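Local coordinates for protein sulfide-quinone reductase (Aquifex aeolicus, PDB 3HYW) that oxidises hydrogen sulfide with a quinone as electron acceptor, using bound FAD, and builds up polysulfur that is finally released, at residues K134-Q137 / E138-N142; H168-L171 / K172-G175. All coordinates share one frame; numbering follows the deposited sequence.

Contact 1: residues K134-Q137 / E138-N142; sequences KKLQ and ELYAN
Tyr140 N donates to Leu136 O at 3.1 Å and Ala141 N to Gln137 O at 3.2 Å, the regular i to i+4 bonds of the last turns of the alpha-helix 126-141, which packs beside strand 247-255 in a pyridine nucleotide-disulphide oxidoreductase fold. One residue earlier the pattern slackens: Leu139 N reaches Lys135 O only weakly, at 3.4 Å, and makes a second weak bond to Leu136 O. Asn142, whose N still bonds to Glu138 O, is where the helical backbone ends.

The side chain of Tyr140 leans back along the helix, its CG anti to its own carbonyl carbon (chi1 -50°), which lays the ring over the preceding turn. Leu136 O, already engaged by Tyr140 N, sits 3.2 Å above one face of that ring, toward its rim, while Leu136 CB lies 4.0 Å from Tyr140 CZ. Leu136 and Leu139 run side by side in the same direction, and both touch Phe247 of strand 247-255; Leu136 also meets Phe163 and Leu167 of helix 158-173. Toward Arg174, the bent chain of Gln137 brings its amide nearly perpendicular to the Tyr140 ring, with Gln137 OE1 in the ring plane, at the edge, 3.7 Å from Tyr140 CE1.

Contact 2: residues H168-L171 / K172-G175; sequences HYEL and KKRG
Glu170, near the end of helix 158-173, crosses the side chain of Arg174, four residues on, and the two close an i to i+4 salt bridge in which Arg174 NE gives its hydrogen to Glu170 OE2 at 2.8 Å. The oxygen receives it on its anti lone pair. The carboxylate and guanidinium planes stand 53° apart; the salt bridge rests on one bond through NE, with OE2 tilted from the guanidinium plane. Glu170 gets there by bending at chi2 (70°), whereas Arg174 runs extended from CG to NE, with Arg174 CD 3.6 Å from Glu170 OE2. A water takes a hydrogen from Arg174 NH2 at 3.0 Å and returns a weak bond to Glu170 OE2, while Glu170 OE1 is held by Trp52.

The same two residues are tied through the backbone by Arg174 N to Glu170 O, 2.9 Å, the last of three successive helical bonds. The chain then leaves the helix in a Schellman motif: Gly175, with positive phi, is the C-prime residue, and the motif pairs Ile176 N with Leu171 O and, weakly, Gly175 N with Lys172 O.

His168 and Lys172 lie alongside each other, Lys172 CD 3.9 Å from His168 NE2. A second water, in the plane of the imidazole, joins His168 NE2 (2.8 Å) to Lys172 NZ (3.2 Å), and His168 ND1 is hydrogen-bonded to Arg177 NH1. Lys172 also lies close to a sulfate ion, probably from the crystallisation liquor, and packs on Glu368 of a neighbouring subunit.

With both carboxylate oxygens of the buried Glu170 engaged, and a cation against one of them, its negative charge is probably stabilised.

How the contacts relate
Both contacts lie at the C-terminal ends of helices, 126-141 and 158-173, about 13 Å apart between centres, and both are partly buried with an exposed flank. The two ends meet directly: the Arg174 guanidinium makes a cation-pi contact with the Tyr140 ring, Arg174 CZ lying 3.4 Å from Tyr140 CD1, and Leu171 CD2 packs 3.7 Å from Tyr140 CD2. Their chemistry differs. Contact 1 depends on backbone bonds and on leucine packing toward strand 247-255, with Tyr140 turned to helix 158-173, whereas contact 2 adds a salt bridge and water bridges, faces strand 182-185 and touches another subunit through Lys172. Arg174 thus serves both Glu170 of helix 158-173 and Tyr140 of the neighbouring helix 126-141.

Contact 1: residues K134-Q137 / E138-N142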
# COMPACT_ATOMS: atom_id res chain seq x y z
N LYS A 134 -25.71 5.28 -26.24
CA LYS A 134 -25.60 5.60 -27.66
C LYS A 134 -24.19 6.04 -28.05
O LYS A 134 -23.73 5.74 -29.16
CB LYS A 134 -26.62 6.67 -28.07
CG LYS A 134 -28.08 6.25 -27.92
CD LYS A 134 -29.00 7.22 -28.64
CE LYS A 134 -30.44 7.05 -28.19
NZ LYS A 134 -31.40 7.26 -29.33
N LYS A 135 -23.51 6.75 -27.15
CA LYS A 135 -22.16 7.24 -27.41
C LYS A 135 -21.10 6.16 -27.21
O LYS A 135 -20.04 6.21 -27.82
CB LYS A 135 -21.84 8.47 -26.57
CG LYS A 135 -22.46 9.76 -27.12
CD LYS A 135 -22.11 10.98 -26.28
CE LYS A 135 -20.73 11.57 -26.61
NZ LYS A 135 -20.51 12.90 -25.96
N LEU A 136 -21.41 5.18 -26.35
CA LEU A 136 -20.52 4.03 -26.13
C LEU A 136 -20.35 3.17 -27.39
O LEU A 136 -19.25 2.69 -27.68
CB LEU A 136 -21.00 3.18 -24.96
CG LEU A 136 -20.60 3.64 -23.55
CD1 LEU A 136 -21.30 2.81 -22.50
CD2 LEU A 136 -19.09 3.57 -23.37
N GLN A 137 -21.45 2.98 -28.12
CA GLN A 137 -21.42 2.22 -29.37
C GLN A 137 -20.38 2.78 -30.34
O GLN A 137 -19.67 2.02 -31.01
CB GLN A 137 -22.82 2.19 -30.02
CG GLN A 137 -23.86 1.34 -29.28
CD GLN A 137 -23.53 -0.16 -29.29
OE1 GLN A 137 -23.39 -0.78 -28.23
NE2 GLN A 137 -23.39 -0.73 -30.48
N GLU A 138 -20.27 4.11 -30.37
CA GLU A 138 -19.29 4.84 -31.18
C GLU A 138 -17.85 4.60 -30.72
O GLU A 138 -16.92 4.60 -31.53
CB GLU A 138 -19.63 6.34 -31.15
CG GLU A 138 -18.79 7.23 -32.06
CD GLU A 138 -19.03 8.73 -31.84
OE1 GLU A 138 -20.02 9.09 -31.16
OE2 GLU A 138 -18.23 9.54 -32.36
N LEU A 139 -17.65 4.40 -29.42
CA LEU A 139 -16.33 4.09 -28.87
C LEU A 139 -15.85 2.68 -29.27
O LEU A 139 -14.68 2.50 -29.59
CB LEU A 139 -16.32 4.24 -27.35
CG LEU A 139 -15.06 3.77 -26.62
CD1 LEU A 139 -13.89 4.74 -26.84
CD2 LEU A 139 -15.35 3.57 -25.14
N TYR A 140 -16.76 1.71 -29.24
CA TYR A 140 -16.43 0.33 -29.62
C TYR A 140 -16.07 0.24 -31.10
O TYR A 140 -15.17 -0.51 -31.48
CB TYR A 140 -17.59 -0.63 -29.31
CG TYR A 140 -18.18 -0.54 -27.91
CD1 TYR A 140 -19.56 -0.55 -27.73
CD2 TYR A 140 -17.36 -0.46 -26.78
CE1 TYR A 140 -20.12 -0.49 -26.45
CE2 TYR A 140 -17.91 -0.39 -25.49
CZ TYR A 140 -19.29 -0.40 -25.34
OH TYR A 140 -19.85 -0.34 -24.08
N ALA A 141 -16.78 1.02 -31.92
CA ALA A 141 -16.54 1.10 -33.36
C ALA A 141 -15.19 1.76 -33.66
O ALA A 141 -14.43 1.27 -34.50
CB ALA A 141 -17.67 1.86 -34.04
N ASN A 142 -14.91 2.86 -32.97
CA ASN A 142 -13.67 3.59 -33.14
C ASN A 142 -12.96 3.82 -31.81
O ASN A 142 -13.12 4.88 -31.20
CB ASN A 142 -13.93 4.91 -33.87
CG ASN A 142 -14.38 4.70 -35.31
OD1 ASN A 142 -13.61 4.25 -36.16
ND2 ASN A 142 -15.64 5.02 -35.58

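Contact 2: residues H168-L171 / K172-G175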
# COMPACT_ATOMS: atom_id res chain seq x y z
N HIS A 168 -14.46 -1.30 -18.64
CA HIS A 168 -13.30 -2.20 -18.76
C HIS A 168 -13.73 -3.64 -19.05
O HIS A 168 -13.19 -4.30 -19.94
CB HIS A 168 -12.45 -2.15 -17.48
CG HIS A 168 -11.46 -3.28 -17.38
ND1 HIS A 168 -10.27 -3.29 -18.07
CD2 HIS A 168 -11.51 -4.45 -16.69
CE1 HIS A 168 -9.62 -4.41 -17.80
NE2 HIS A 168 -10.35 -5.13 -16.97
N TYR A 169 -14.71 -4.13 -18.28
CA TYR A 169 -15.26 -5.47 -18.44
C TYR A 169 -15.81 -5.66 -19.86
O TYR A 169 -15.48 -6.63 -20.53
CB TYR A 169 -16.34 -5.74 -17.39
CG TYR A 169 -17.09 -7.04 -17.59
CD1 TYR A 169 -16.59 -8.25 -17.11
CD2 TYR A 169 -18.31 -7.06 -18.27
CE1 TYR A 169 -17.28 -9.45 -17.30
CE2 TYR A 169 -19.01 -8.26 -18.46
CZ TYR A 169 -18.49 -9.44 -17.97
OH TYR A 169 -19.18 -10.61 -18.16
N GLU A 170 -16.64 -4.71 -20.30
CA GLU A 170 -17.25 -4.75 -21.63
C GLU A 170 -16.21 -4.75 -22.75
O GLU A 170 -16.32 -5.52 -23.70
CB GLU A 170 -18.21 -3.57 -21.81
CG GLU A 170 -18.91 -3.49 -23.17
CD GLU A 170 -19.94 -4.59 -23.40
OE1 GLU A 170 -20.55 -5.08 -22.42
OE2 GLU A 170 -20.15 -4.95 -24.58
N LEU A 171 -15.19 -3.90 -22.62
CA LEU A 171 -14.13 -3.80 -23.62
C LEU A 171 -13.32 -5.10 -23.70
O LEU A 171 -12.95 -5.53 -24.79
CB LEU A 171 -13.21 -2.60 -23.33
CG LEU A 171 -13.87 -1.21 -23.38
CD1 LEU A 171 -12.99 -0.14 -22.74
CD2 LEU A 171 -14.25 -0.82 -24.81
N LYS A 172 -13.08 -5.72 -22.55
CA LYS A 172 -12.40 -7.01 -22.48
C LYS A 172 -13.27 -8.13 -23.07
O LYS A 172 -12.76 -9.08 -23.66
CB LYS A 172 -12.02 -7.32 -21.03
CG LYS A 172 -10.82 -8.24 -20.87
CD LYS A 172 -10.30 -8.21 -19.44
CE LYS A 172 -9.45 -9.44 -19.15
NZ LYS A 172 -8.77 -9.37 -17.82
N LYS A 173 -14.59 -8.00 -22.90
CA LYS A 173 -15.57 -8.91 -23.51
C LYS A 173 -15.50 -8.80 -25.04
O LYS A 173 -15.52 -9.82 -25.74
CB LYS A 173 -16.98 -8.58 -22.98
CG LYS A 173 -18.10 -9.49 -23.47
CD LYS A 173 -19.42 -9.14 -22.79
CE LYS A 173 -20.60 -9.84 -23.46
NZ LYS A 173 -20.38 -11.31 -23.65
N ARG A 174 -15.40 -7.57 -25.53
CA ARG A 174 -15.33 -7.29 -26.96
C ARG A 174 -13.92 -7.50 -27.52
O ARG A 174 -13.70 -7.41 -28.74
CB ARG A 174 -15.82 -5.87 -27.25
CG ARG A 174 -17.32 -5.67 -27.03
CD ARG A 174 -17.71 -4.20 -27.09
NE ARG A 174 -19.16 -4.00 -26.99
CZ ARG A 174 -19.98 -3.89 -28.04
NH1 ARG A 174 -19.52 -3.94 -29.28
NH2 ARG A 174 -21.28 -3.72 -27.83
N GLY A 175 -12.96 -7.78 -26.63
CA GLY A 175 -11.57 -8.02 -27.01
C GLY A 175 -10.85 -6.80 -27.55
O GLY A 175 -9.92 -6.92 -28.35
O HOH W 1 -10.28 -7.59 -15.65
O HOH W 2 -22.81 -3.77 -25.25